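Local atomic coordinates of vaginolysin (PDB entry 5IMY), a protein that probably binds cholesterol and acts as a secreted membrane-damaging toxin of the cholesterol-dependent cytolysin family. Residues N38-H43 with E359-Q364; L32-T37 with T352-D357; T76-V81 with P347-T352; F95-N100 with K250-Y255; M102-S107 with G185-K190. One frame throughout, in Å; residues are numbered along the deposited sequence.

How the contacts relate
Burial sorts the five contacts. Contacts 3 and 4 are the buried ones, and both are antiparallel pairings in the same sheet: strand 347-354 pairs with 79-80, and 253-261 pairs with 94-96, joined by backbone bonds with apolar side chains packed beside them. Contacts 1 and 2 are partly buried. Contact 2 uses the far end of strand 347-354, beyond its pairing with 79-80, with an aromatic pair, a lysine and a water. Contact 1 belongs to another sheet, where short strand 41-43 joins long strand 363-389. Contact 5 lies at the surface and rests on a methyl group, a water and one weak bond. Asn-104 of contact 5 bonds to contact 3, while contacts 2 and 4 are about 9 Å apart between centres.

Contact 1 (N38-H43 with E359-Q364); sequences NILARH and EVATLQ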
# COMPACT_ATOMS: atom_id res chain seq x y z
N ASN A 38 23.32 25.59 12.71
CA ASN A 38 22.64 25.39 13.99
C ASN A 38 22.43 26.69 14.75
O ASN A 38 21.66 26.69 15.72
CB ASN A 38 23.42 24.40 14.85
CG ASN A 38 23.16 22.96 14.47
OD1 ASN A 38 22.23 22.33 14.98
ND2 ASN A 38 23.97 22.42 13.56
N ILE A 39 23.09 27.78 14.36
CA ILE A 39 22.92 29.03 15.08
C ILE A 39 21.52 29.59 14.85
O ILE A 39 20.98 30.30 15.71
CB ILE A 39 24.01 30.04 14.66
CG1 ILE A 39 24.06 31.22 15.64
CG2 ILE A 39 23.77 30.56 13.24
CD1 ILE A 39 24.56 30.85 17.02
N LEU A 40 20.91 29.29 13.70
CA LEU A 40 19.59 29.80 13.35
C LEU A 40 18.60 28.66 13.10
O LEU A 40 17.62 28.84 12.36
CB LEU A 40 19.67 30.72 12.13
CG LEU A 40 20.23 32.12 12.37
CD1 LEU A 40 20.49 32.82 11.04
CD2 LEU A 40 19.29 32.94 13.23
N ALA A 41 18.83 27.50 13.70
CA ALA A 41 17.94 26.36 13.53
C ALA A 41 16.90 26.32 14.64
O ALA A 41 17.21 26.59 15.81
CB ALA A 41 18.75 25.06 13.52
N ARG A 42 15.67 25.97 14.27
CA ARG A 42 14.56 25.84 15.20
C ARG A 42 14.07 24.40 15.18
O ARG A 42 14.15 23.71 14.16
CB ARG A 42 13.43 26.81 14.83
CG ARG A 42 12.14 26.65 15.64
CD ARG A 42 11.27 27.90 15.56
NE ARG A 42 10.98 28.30 14.18
CZ ARG A 42 9.86 28.00 13.52
NH1 ARG A 42 8.90 27.28 14.08
NH2 ARG A 42 9.71 28.43 12.27
N HIS A 43 13.56 23.94 16.33
CA HIS A 43 13.12 22.56 16.48
C HIS A 43 11.78 22.53 17.20
O HIS A 43 11.63 23.14 18.26
CB HIS A 43 14.15 21.73 17.26
CG HIS A 43 15.44 21.53 16.53
ND1 HIS A 43 16.47 22.45 16.56
CD2 HIS A 43 15.88 20.51 15.75
CE1 HIS A 43 17.48 22.01 15.83
NE2 HIS A 43 17.14 20.84 15.32
N GLU A 359 27.67 36.52 3.80
CA GLU A 359 26.94 35.38 3.27
C GLU A 359 25.48 35.42 3.71
O GLU A 359 25.18 35.68 4.88
CB GLU A 359 27.58 34.07 3.72
CG GLU A 359 28.57 33.48 2.73
CD GLU A 359 29.41 32.37 3.33
OE1 GLU A 359 29.01 31.81 4.36
OE2 GLU A 359 30.48 32.07 2.76
N VAL A 360 24.58 35.16 2.77
CA VAL A 360 23.16 35.08 3.10
C VAL A 360 22.96 34.02 4.16
O VAL A 360 23.51 32.91 4.09
CB VAL A 360 22.34 34.78 1.84
CG1 VAL A 360 20.86 34.64 2.18
CG2 VAL A 360 22.54 35.88 0.80
N ALA A 361 22.15 34.35 5.17
CA ALA A 361 21.87 33.44 6.27
C ALA A 361 20.54 32.74 6.05
O ALA A 361 19.58 33.36 5.57
CB ALA A 361 21.85 34.20 7.60
N THR A 362 20.48 31.46 6.40
CA THR A 362 19.28 30.66 6.24
C THR A 362 18.79 30.19 7.60
O THR A 362 19.58 29.94 8.52
CB THR A 362 19.54 29.44 5.35
OG1 THR A 362 20.57 28.62 5.92
CG2 THR A 362 19.97 29.87 3.95
N LEU A 363 17.47 30.07 7.73
CA LEU A 363 16.83 29.60 8.95
C LEU A 363 16.29 28.20 8.71
O LEU A 363 15.49 27.98 7.79
CB LEU A 363 15.70 30.54 9.38
CG LEU A 363 16.14 31.77 10.18
CD1 LEU A 363 16.88 32.76 9.29
CD2 LEU A 363 14.94 32.43 10.84
N GLN A 364 16.72 27.25 9.53
CA GLN A 364 16.26 25.87 9.46
C GLN A 364 15.17 25.66 10.50
O GLN A 364 15.38 25.93 11.69
CB GLN A 364 17.42 24.90 9.68
CG GLN A 364 16.99 23.45 9.87
CD GLN A 364 18.17 22.49 9.92
OE1 GLN A 364 18.92 22.36 8.96
NE2 GLN A 364 18.34 21.83 11.06
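Ala-361, the first residue of 359-364 to meet 38-43, sets its CB 3.9 Å from Leu-40 CD1, and the same methyl also rests on Phe-354. At Thr-362 the backbone does the touching: its carbonyl O lies 3.7 Å from Leu-40 CB, while the threonine CB points away and its side chain touches Thr-75. Leu-363 continues the apolar patch. Its CD1 comes 4.0 Å from Leu-40 CD1, so that one leucine branch bridges Ala-361 and Leu-363; Leu-40 carries this branch on a CG set anti to its own carbonyl carbon (chi1 -76°). Separately, Leu-40 O receives a C-H...O contact of 3.6 Å from Leu-363 CA. Gln-364 ends the walk and carries the polar link. Its N reaches Leu-40 O only weakly, at 3.4 Å, whereas its O takes a short, nearly straight bond from Arg-42 N at 2.6 Å (164° at the hydrogen). Beside these bonds Gln-364 CB packs on Ala-41 CB, 4.1 Å away. The guanidinium of Arg-42 turns elsewhere, giving its NH2 to Lys-181 O, and Gln-364 also packs on Glu-417 of the second subunit. Strand 41-43 thus meets the start of long strand 363-389. With one of the two backbone bonds weak, the backbone link here is slight, and buried Leu-40 adds apolar contact to Ala-361 and Leu-363 beside it.

Contact 2 (L32-T37 with T352-D357); sequences LQYDKT and TSFVKD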
# COMPACT_ATOMS: atom_id res chain seq x y z
N LEU A 32 34.91 35.72 14.70
CA LEU A 32 33.79 35.05 15.34
C LEU A 32 33.69 33.62 14.82
O LEU A 32 33.80 33.37 13.62
CB LEU A 32 32.49 35.80 15.07
CG LEU A 32 32.35 37.20 15.67
CD1 LEU A 32 31.18 37.92 15.01
CD2 LEU A 32 32.16 37.14 17.17
N GLN A 33 33.48 32.68 15.74
CA GLN A 33 33.42 31.26 15.41
C GLN A 33 32.04 30.72 15.77
O GLN A 33 31.73 30.54 16.95
CB GLN A 33 34.50 30.48 16.15
CG GLN A 33 35.81 30.35 15.40
CD GLN A 33 36.90 29.74 16.24
OE1 GLN A 33 37.22 30.24 17.32
NE2 GLN A 33 37.48 28.64 15.76
N TYR A 34 31.21 30.47 14.76
CA TYR A 34 29.91 29.85 14.96
C TYR A 34 29.61 28.92 13.81
O TYR A 34 30.22 28.99 12.74
CB TYR A 34 28.80 30.91 15.10
CG TYR A 34 28.80 31.94 14.00
CD1 TYR A 34 28.00 31.79 12.87
CD2 TYR A 34 29.60 33.07 14.09
CE1 TYR A 34 28.00 32.73 11.86
CE2 TYR A 34 29.60 34.03 13.09
CZ TYR A 34 28.80 33.85 11.98
OH TYR A 34 28.80 34.80 10.98
N ASP A 35 28.67 28.01 14.05
CA ASP A 35 28.17 27.09 13.03
C ASP A 35 26.95 27.75 12.40
O ASP A 35 25.86 27.75 12.99
CB ASP A 35 27.84 25.74 13.65
CG ASP A 35 26.92 24.90 12.78
OD1 ASP A 35 26.23 24.02 13.33
OD2 ASP A 35 26.88 25.12 11.55
N LYS A 36 27.12 28.33 11.21
CA LYS A 36 26.07 29.19 10.67
C LYS A 36 24.76 28.45 10.44
O LYS A 36 23.75 29.10 10.13
CB LYS A 36 26.46 29.85 9.34
CG LYS A 36 27.91 29.69 8.87
CD LYS A 36 28.11 30.34 7.50
CE LYS A 36 27.09 29.84 6.48
NZ LYS A 36 26.82 28.37 6.59
N THR A 37 24.73 27.12 10.55
CA THR A 37 23.46 26.40 10.41
C THR A 37 22.73 26.29 11.74
O THR A 37 21.63 26.83 11.90
CB THR A 37 23.69 25.00 9.82
OG1 THR A 37 24.45 25.11 8.61
CG2 THR A 37 22.34 24.35 9.51
N THR A 352 18.51 38.42 5.48
CA THR A 352 19.63 38.80 6.33
C THR A 352 20.90 38.12 5.85
O THR A 352 20.86 36.99 5.34
CB THR A 352 19.38 38.44 7.79
OG1 THR A 352 19.36 37.01 7.94
CG2 THR A 352 18.05 39.02 8.28
N SER A 353 22.02 38.81 6.01
CA SER A 353 23.33 38.28 5.68
C SER A 353 24.25 38.49 6.87
O SER A 353 24.12 39.46 7.62
CB SER A 353 23.92 38.97 4.44
OG SER A 353 23.09 38.77 3.31
N PHE A 354 25.19 37.56 7.05
CA PHE A 354 26.13 37.65 8.16
C PHE A 354 27.12 38.78 7.94
O PHE A 354 27.63 38.98 6.83
CB PHE A 354 26.88 36.33 8.33
CG PHE A 354 26.05 35.22 8.91
CD1 PHE A 354 25.66 35.25 10.24
CD2 PHE A 354 25.66 34.14 8.13
CE1 PHE A 354 24.90 34.24 10.78
CE2 PHE A 354 24.90 33.12 8.67
CZ PHE A 354 24.52 33.17 10.00
N VAL A 355 27.39 39.53 9.00
CA VAL A 355 28.36 40.62 8.92
C VAL A 355 29.75 40.08 8.65
O VAL A 355 30.55 40.71 7.93
CB VAL A 355 28.32 41.46 10.21
CG1 VAL A 355 29.42 42.52 10.21
CG2 VAL A 355 26.95 42.11 10.38
N LYS A 356 30.08 38.92 9.21
CA LYS A 356 31.44 38.40 9.12
C LYS A 356 31.89 38.24 7.67
O LYS A 356 32.98 38.68 7.30
CB LYS A 356 31.54 37.06 9.86
CG LYS A 356 32.95 36.48 9.89
CD LYS A 356 32.96 34.98 9.62
CE LYS A 356 32.79 34.15 10.89
NZ LYS A 356 33.86 33.12 10.99
N ASP A 357 31.06 37.61 6.84
CA ASP A 357 31.45 37.28 5.47
C ASP A 357 30.40 37.67 4.44
O ASP A 357 30.54 37.29 3.27
CB ASP A 357 31.75 35.78 5.36
CG ASP A 357 30.61 34.92 5.86
OD1 ASP A 357 29.48 35.44 6.00
OD2 ASP A 357 30.83 33.71 6.11
O HOH W 1 28.63 37.57 11.55
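Tyr-34 places its CG between the backbone N and the carbonyl carbon (chi1 50°), while Lys-356 sends its CG anti to the backbone N (chi1 -177°) before its chain bends at each later torsion. The two side chains slide past each other in opposite directions, and Lys-356 CE comes 3.9 Å from Tyr-34 CE2. Phe-354 passes the phenol in the same antiparallel sense. Tyr-34 CE1 sits over one face of the Phe-354 ring, toward its rim and 3.6 Å from CE1, with the ring planes inclined at 42°; Tyr-34 OH lies 3.3 Å from Phe-354 CD1. Lys-36 adds its CB, 3.7 Å from Phe-354 CE2. Beyond the rings, Lys-356 NZ donates to Leu-32 O at 2.6 Å, almost in line with the carbonyl. A water links Tyr-34 OH, 2.8 Å away, and Lys-356 N, from which it accepts at 3.1 Å. The loop after helix 22-30 is thus laid across the end of strand 347-354, with Pro-252 also against Tyr-34. Because the ammonium group meets a neutral carbonyl, it would be expected to polarise that peptide; the direct hydrogen bond is ion-dipole in kind, beside an oblique aromatic pair and a water bridge.

Contact 3 (T76-V81 with P347-T352); sequences TSNLSV and PIAYTT
Leu-79 and Tyr-350 form a hydrogen-bonded pair of an antiparallel beta ladder in which short strand 79-80 joins strand 347-354; on the other flank of 347-354, Ile-348 and Ala-349 both face Ala-260 in a classic beta bulge. The pair is closed by Leu-79 N to Tyr-350 O at 3.0 Å and Tyr-350 N to Leu-79 O at 2.8 Å. Side-chain conformation then decides what lies on the face they share. Tyr-350 CG falls between its backbone N and carbonyl carbon (chi1 68°), and Leu-79 CB makes a CH-pi contact over one face of the ring, 3.8 Å from the centroid. Leu-79 CD2 reaches further, to within 3.4 Å of Tyr-350 OH, a hydroxyl bonded to Asn-104. Along the ring edge, Ser-80 O lies in the plane, 3.3 Å from CE2, and Val-81 CG2 approaches CD2 at 3.7 Å. Asn-78 has CG anti to the backbone N (chi1 -169°), and its OD1 touches Ala-349 CB at 3.4 Å, on the face opposite Tyr-350, while bonding to Lys-215. Two waters span the segments near Ser-77, one from its O to Thr-352 N, the other between the hydroxyls of Ser-77 and Thr-351. At the far end Val-81 N donates to Ile-348 O at 2.9 Å, from well above the carbonyl plane, 60° out of it.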
# COMPACT_ATOMS: atom_id res chain seq x y z
N THR A 76 15.06 28.36 4.70
CA THR A 76 14.77 29.52 3.87
C THR A 76 15.57 30.72 4.36
O THR A 76 15.96 30.80 5.53
CB THR A 76 13.27 29.86 3.90
OG1 THR A 76 13.01 30.97 3.03
CG2 THR A 76 12.80 30.19 5.31
N SER A 77 15.83 31.64 3.44
CA SER A 77 16.46 32.92 3.75
C SER A 77 15.53 34.09 3.46
O SER A 77 15.95 35.25 3.58
CB SER A 77 17.76 33.08 2.96
OG SER A 77 17.49 33.35 1.59
N ASN A 78 14.29 33.82 3.08
CA ASN A 78 13.33 34.83 2.66
C ASN A 78 12.27 34.95 3.75
O ASN A 78 11.24 34.27 3.71
CB ASN A 78 12.73 34.46 1.31
CG ASN A 78 11.95 35.59 0.68
OD1 ASN A 78 10.72 35.63 0.75
ND2 ASN A 78 12.66 36.53 0.06
N LEU A 79 12.52 35.81 4.72
CA LEU A 79 11.65 35.95 5.89
C LEU A 79 10.52 36.93 5.60
O LEU A 79 10.70 37.93 4.90
CB LEU A 79 12.44 36.42 7.11
CG LEU A 79 13.44 35.41 7.69
CD1 LEU A 79 14.74 35.40 6.90
CD2 LEU A 79 13.70 35.72 9.16
N SER A 80 9.36 36.64 6.17
CA SER A 80 8.17 37.46 5.94
C SER A 80 8.22 38.73 6.77
O SER A 80 8.72 38.75 7.90
CB SER A 80 6.90 36.68 6.29
OG SER A 80 6.71 35.60 5.39
N VAL A 81 7.69 39.81 6.19
CA VAL A 81 7.50 41.07 6.89
C VAL A 81 6.06 41.12 7.39
O VAL A 81 5.13 40.80 6.65
CB VAL A 81 7.81 42.27 5.97
CG1 VAL A 81 7.48 43.59 6.66
CG2 VAL A 81 9.27 42.24 5.55
N PRO A 347 6.63 46.50 2.23
CA PRO A 347 7.60 45.40 2.34
C PRO A 347 6.89 44.10 2.69
O PRO A 347 5.99 44.07 3.53
CB PRO A 347 8.53 45.85 3.47
CG PRO A 347 7.73 46.84 4.26
CD PRO A 347 6.84 47.52 3.27
N ILE A 348 7.29 43.02 2.02
CA ILE A 348 6.64 41.73 2.18
C ILE A 348 7.63 40.69 2.68
O ILE A 348 7.25 39.72 3.35
CB ILE A 348 5.99 41.26 0.86
CG1 ILE A 348 7.00 41.31 -0.28
CG2 ILE A 348 4.77 42.12 0.55
CD1 ILE A 348 6.49 40.72 -1.58
N ALA A 349 8.91 40.88 2.38
CA ALA A 349 9.93 39.92 2.77
C ALA A 349 11.26 40.64 2.97
O ALA A 349 11.49 41.72 2.42
CB ALA A 349 10.08 38.81 1.74
N TYR A 350 12.13 40.03 3.76
CA TYR A 350 13.47 40.56 3.98
C TYR A 350 14.46 39.41 4.10
O TYR A 350 14.10 38.30 4.51
CB TYR A 350 13.54 41.45 5.23
CG TYR A 350 13.35 40.74 6.55
CD1 TYR A 350 14.44 40.45 7.36
CD2 TYR A 350 12.08 40.37 6.99
CE1 TYR A 350 14.27 39.80 8.58
CE2 TYR A 350 11.91 39.72 8.20
CZ TYR A 350 13.00 39.44 8.99
OH TYR A 350 12.83 38.80 10.19
N THR A 351 15.70 39.69 3.73
CA THR A 351 16.79 38.73 3.79
C THR A 351 17.89 39.29 4.68
O THR A 351 18.17 40.50 4.65
CB THR A 351 17.35 38.44 2.39
OG1 THR A 351 16.30 37.97 1.54
CG2 THR A 351 18.46 37.39 2.46
N THR A 352 18.51 38.42 5.48
CA THR A 352 19.63 38.80 6.33
C THR A 352 20.90 38.12 5.85
O THR A 352 20.86 36.99 5.34
CB THR A 352 19.38 38.44 7.79
OG1 THR A 352 19.36 37.01 7.94
CG2 THR A 352 18.05 39.02 8.28
O HOH W 2 17.68 35.62 5.86
O HOH W 3 16.05 35.60 -0.04

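Contact 4 (F95-N100 with K250-Y255); sequences FRADKN and KRPPVY
Phe-95 and Val-254 occupy the tight half of this contact, a hydrogen-bonded antiparallel pair with both N-to-O bonds at 3.1 Å. On their shared face Phe-95 CB meets Val-254 CG2 at 3.9 Å, and the other valine branch, CG1, reaches Ala-97 CB at 4.1 Å, so that one beta-branched side chain touches two residues of the opposite segment. Ala-97 is gripped from the backbone as well: its N donates to Pro-252 O at 3.0 Å and almost straight (173° at the hydrogen). Between these bonds Arg-96 faces Pro-253 as a non-hydrogen-bonded pair, a position in which the proline's missing N-H costs no bond to Arg-96.

The other side is looser. Arg-96 CB and Arg-251 CB lie 4.2 Å apart, and the guanidinium groups, of like charge, keep apart, NE to NE 5.8 Å. Asp-98 brings only its CB to Arg-251 CG, at 4.1 Å. Arg-251 looks instead to Asp-248, in a long, weak ion pair. Ala-97 is the centre of an inverse gamma turn, after which Asp-98 serves as N-cap of helix 99-102 with a weak bond from Asn-100 N.

Within the sheet, strand 253-261 lies between 94-96 and 347-354 at this end: Pro-253 and Tyr-255 bond through the backbone to Val-355 and Ser-353. Leu-32 and Tyr-34 of the loop after helix 22-30 pack on the two prolines, while Phe-95 leans on Pro-106 and Leu-108.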
# COMPACT_ATOMS: atom_id res chain seq x y z
N PHE A 95 20.79 42.89 13.39
CA PHE A 95 20.19 42.01 14.39
C PHE A 95 21.25 41.07 14.93
O PHE A 95 22.36 40.97 14.41
CB PHE A 95 19.04 41.17 13.81
CG PHE A 95 18.06 41.95 12.98
CD1 PHE A 95 17.57 43.16 13.40
CD2 PHE A 95 17.64 41.44 11.76
CE1 PHE A 95 16.66 43.86 12.63
CE2 PHE A 95 16.74 42.13 10.98
CZ PHE A 95 16.25 43.35 11.42
N ARG A 96 20.88 40.36 16.00
CA ARG A 96 21.60 39.18 16.42
C ARG A 96 20.93 37.95 15.85
O ARG A 96 19.70 37.85 15.82
CB ARG A 96 21.64 39.08 17.95
CG ARG A 96 22.48 40.15 18.61
CD ARG A 96 22.18 40.25 20.10
NE ARG A 96 22.64 41.53 20.63
CZ ARG A 96 21.86 42.58 20.85
NH1 ARG A 96 20.55 42.53 20.60
NH2 ARG A 96 22.38 43.70 21.34
N ALA A 97 21.74 37.00 15.37
CA ALA A 97 21.23 35.71 14.93
C ALA A 97 20.88 34.91 16.19
O ALA A 97 21.61 34.03 16.63
CB ALA A 97 22.26 34.99 14.06
N ASP A 98 19.74 35.25 16.77
CA ASP A 98 19.35 34.73 18.07
C ASP A 98 17.94 34.15 17.98
O ASP A 98 17.41 33.87 16.90
CB ASP A 98 19.45 35.83 19.13
CG ASP A 98 18.36 36.88 18.99
OD1 ASP A 98 18.00 37.21 17.84
OD2 ASP A 98 17.85 37.35 20.03
N LYS A 99 17.30 33.97 19.14
CA LYS A 99 15.97 33.38 19.18
C LYS A 99 14.92 34.32 18.61
O LYS A 99 13.96 33.88 17.97
CB LYS A 99 15.61 32.99 20.62
CG LYS A 99 14.44 32.02 20.72
CD LYS A 99 13.76 32.12 22.08
CE LYS A 99 12.66 31.09 22.23
NZ LYS A 99 11.34 31.57 21.73
N ASN A 100 15.07 35.63 18.85
CA ASN A 100 14.10 36.59 18.35
C ASN A 100 14.01 36.54 16.83
O ASN A 100 12.91 36.49 16.26
CB ASN A 100 14.46 37.99 18.83
CG ASN A 100 14.13 38.22 20.29
OD1 ASN A 100 13.19 37.63 20.83
ND2 ASN A 100 14.91 39.07 20.95
N LYS A 250 28.25 33.41 20.13
CA LYS A 250 26.99 32.80 20.54
C LYS A 250 25.79 33.49 19.89
O LYS A 250 24.75 32.85 19.71
CB LYS A 250 26.85 32.86 22.06
CG LYS A 250 27.45 31.67 22.79
CD LYS A 250 26.74 31.42 24.12
CE LYS A 250 25.35 30.83 23.91
NZ LYS A 250 24.45 31.11 25.06
N ARG A 251 25.93 34.76 19.54
CA ARG A 251 24.86 35.52 18.89
C ARG A 251 25.51 36.46 17.88
O ARG A 251 25.66 37.66 18.12
CB ARG A 251 24.03 36.30 19.90
CG ARG A 251 23.19 35.41 20.81
CD ARG A 251 22.87 36.08 22.13
NE ARG A 251 24.09 36.39 22.88
CZ ARG A 251 24.15 36.52 24.20
NH1 ARG A 251 23.06 36.34 24.95
NH2 ARG A 251 25.30 36.81 24.79
N PRO A 252 25.94 35.93 16.73
CA PRO A 252 26.70 36.74 15.78
C PRO A 252 25.83 37.82 15.16
O PRO A 252 24.60 37.78 15.26
CB PRO A 252 27.15 35.72 14.72
CG PRO A 252 26.92 34.38 15.33
CD PRO A 252 25.78 34.54 16.26
N PRO A 253 26.44 38.82 14.52
CA PRO A 253 25.67 39.88 13.87
C PRO A 253 25.30 39.56 12.43
O PRO A 253 26.03 38.92 11.69
CB PRO A 253 26.63 41.07 13.93
CG PRO A 253 27.98 40.46 13.89
CD PRO A 253 27.88 39.14 14.59
N VAL A 254 24.11 40.05 12.05
CA VAL A 254 23.62 39.96 10.69
C VAL A 254 23.06 41.32 10.30
O VAL A 254 22.74 42.15 11.16
CB VAL A 254 22.54 38.87 10.51
CG1 VAL A 254 23.07 37.52 10.98
CG2 VAL A 254 21.27 39.23 11.27
N TYR A 255 22.92 41.54 9.00
CA TYR A 255 22.30 42.76 8.50
C TYR A 255 21.33 42.43 7.38
O TYR A 255 21.53 41.49 6.60
CB TYR A 255 23.35 43.77 8.00
CG TYR A 255 24.13 43.33 6.78
CD1 TYR A 255 23.77 43.75 5.50
CD2 TYR A 255 25.25 42.51 6.90
CE1 TYR A 255 24.49 43.36 4.39
CE2 TYR A 255 25.97 42.12 5.79
CZ TYR A 255 25.59 42.55 4.54
OH TYR A 255 26.31 42.15 3.44

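Contact 5 (M102-S107 with G185-K190); sequences MDNMPS and GADFAK
Ala-186 supplies the van der Waals part of this surface contact: its methyl CB rests 3.7 Å from Asp-103 CA and 3.8 Å from Met-102 O. The direct polar link is a single weak one, from Asn-104 ND2 to Asp-187 OD2 at 3.4 Å, with amide and carboxylate planes 83° apart. Asn-104 has firmer partners behind it, since its ND2 also bonds to Ser-80 O and its OD1 to Tyr-350 OH; these bonds hold the amide that Asp-187 approaches. Water gives the third kind of link, donating to Met-102 O and accepting from Ala-186 N, 2.8 Å from each. Backbone turns shape both partners. Asn-104, at positive phi, closes helix 99-102 with a Schellman motif, and Gly-185 opens a type I turn to Phe-188, with Phe-188 N bonding to Gly-185 O at 2.9 Å; at the backbone angles of Gly-185 a side chain would clash with the preceding carbonyl O. The contact thus sets the C-terminal end of helix 99-102 against the turn between helices 177-184 and 188-191. Asp-103 bridges back to Lys-99 on that first helix, while Phe-188 packs against helix 177-184.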
# COMPACT_ATOMS: atom_id res chain seq x y z
N MET A 102 14.79 34.07 14.91
CA MET A 102 14.17 32.80 14.55
C MET A 102 12.66 32.84 14.73
O MET A 102 11.94 32.12 14.02
CB MET A 102 14.78 31.67 15.39
CG MET A 102 16.22 31.35 15.02
SD MET A 102 16.83 29.82 15.76
CE MET A 102 17.06 30.32 17.47
N ASP A 103 12.17 33.66 15.65
CA ASP A 103 10.74 33.84 15.83
C ASP A 103 10.16 34.94 14.94
O ASP A 103 8.96 35.22 15.03
CB ASP A 103 10.44 34.16 17.30
CG ASP A 103 10.74 33.00 18.23
OD1 ASP A 103 10.90 31.87 17.72
OD2 ASP A 103 10.82 33.22 19.45
N ASN A 104 10.98 35.55 14.09
CA ASN A 104 10.55 36.61 13.18
C ASN A 104 10.19 37.89 13.93
O ASN A 104 9.38 38.69 13.45
CB ASN A 104 9.37 36.16 12.31
CG ASN A 104 9.42 36.74 10.91
OD1 ASN A 104 10.49 37.12 10.42
ND2 ASN A 104 8.27 36.82 10.26
N MET A 105 10.80 38.10 15.10
CA MET A 105 10.65 39.34 15.86
C MET A 105 12.03 39.87 16.22
O MET A 105 12.36 40.05 17.40
CB MET A 105 9.81 39.11 17.11
CG MET A 105 8.32 38.97 16.85
SD MET A 105 7.61 40.43 16.05
CE MET A 105 8.04 41.72 17.21
N PRO A 106 12.86 40.15 15.22
CA PRO A 106 14.25 40.53 15.51
C PRO A 106 14.33 41.83 16.29
O PRO A 106 13.51 42.74 16.12
CB PRO A 106 14.87 40.67 14.11
CG PRO A 106 13.73 41.01 13.22
CD PRO A 106 12.54 40.28 13.79
N SER A 107 15.33 41.90 17.16
CA SER A 107 15.63 43.11 17.92
C SER A 107 16.89 43.75 17.37
O SER A 107 17.85 43.05 17.01
CB SER A 107 15.81 42.79 19.41
OG SER A 107 16.87 41.89 19.61
N GLY A 185 6.77 30.02 9.10
CA GLY A 185 7.33 30.94 10.08
C GLY A 185 6.79 30.73 11.48
O GLY A 185 5.63 30.36 11.66
N ALA A 186 7.64 30.99 12.48
CA ALA A 186 7.25 30.78 13.87
C ALA A 186 6.00 31.56 14.24
O ALA A 186 5.33 31.20 15.22
CB ALA A 186 8.39 31.18 14.79
N ASP A 187 5.66 32.62 13.50
CA ASP A 187 4.50 33.44 13.78
C ASP A 187 3.34 33.16 12.83
O ASP A 187 2.49 34.03 12.62
CB ASP A 187 4.87 34.92 13.74
CG ASP A 187 5.41 35.34 12.38
OD1 ASP A 187 5.86 34.46 11.62
OD2 ASP A 187 5.38 36.55 12.08
N PHE A 188 3.28 31.96 12.25
CA PHE A 188 2.16 31.63 11.36
C PHE A 188 0.84 31.67 12.12
O PHE A 188 -0.11 32.32 11.68
CB PHE A 188 2.36 30.26 10.71
CG PHE A 188 1.22 29.85 9.82
CD1 PHE A 188 1.08 30.41 8.56
CD2 PHE A 188 0.28 28.94 10.26
CE1 PHE A 188 0.03 30.05 7.74
CE2 PHE A 188 -0.78 28.57 9.44
CZ PHE A 188 -0.90 29.13 8.18
N ALA A 189 0.76 30.96 13.24
CA ALA A 189 -0.30 31.23 14.20
C ALA A 189 -0.32 32.72 14.48
O ALA A 189 0.73 33.37 14.52
CB ALA A 189 -0.06 30.44 15.49
N LYS A 190 -1.53 33.27 14.65
CA LYS A 190 -1.79 34.71 14.63
C LYS A 190 -2.01 35.16 13.19
O LYS A 190 -3.05 35.73 12.87
CB LYS A 190 -0.65 35.52 15.27
CG LYS A 190 -0.77 37.03 15.14
CD LYS A 190 -1.71 37.64 16.16
CE LYS A 190 -1.41 39.12 16.35
NZ LYS A 190 -1.25 39.46 17.79
O HOH W 4 10.01 32.38 11.96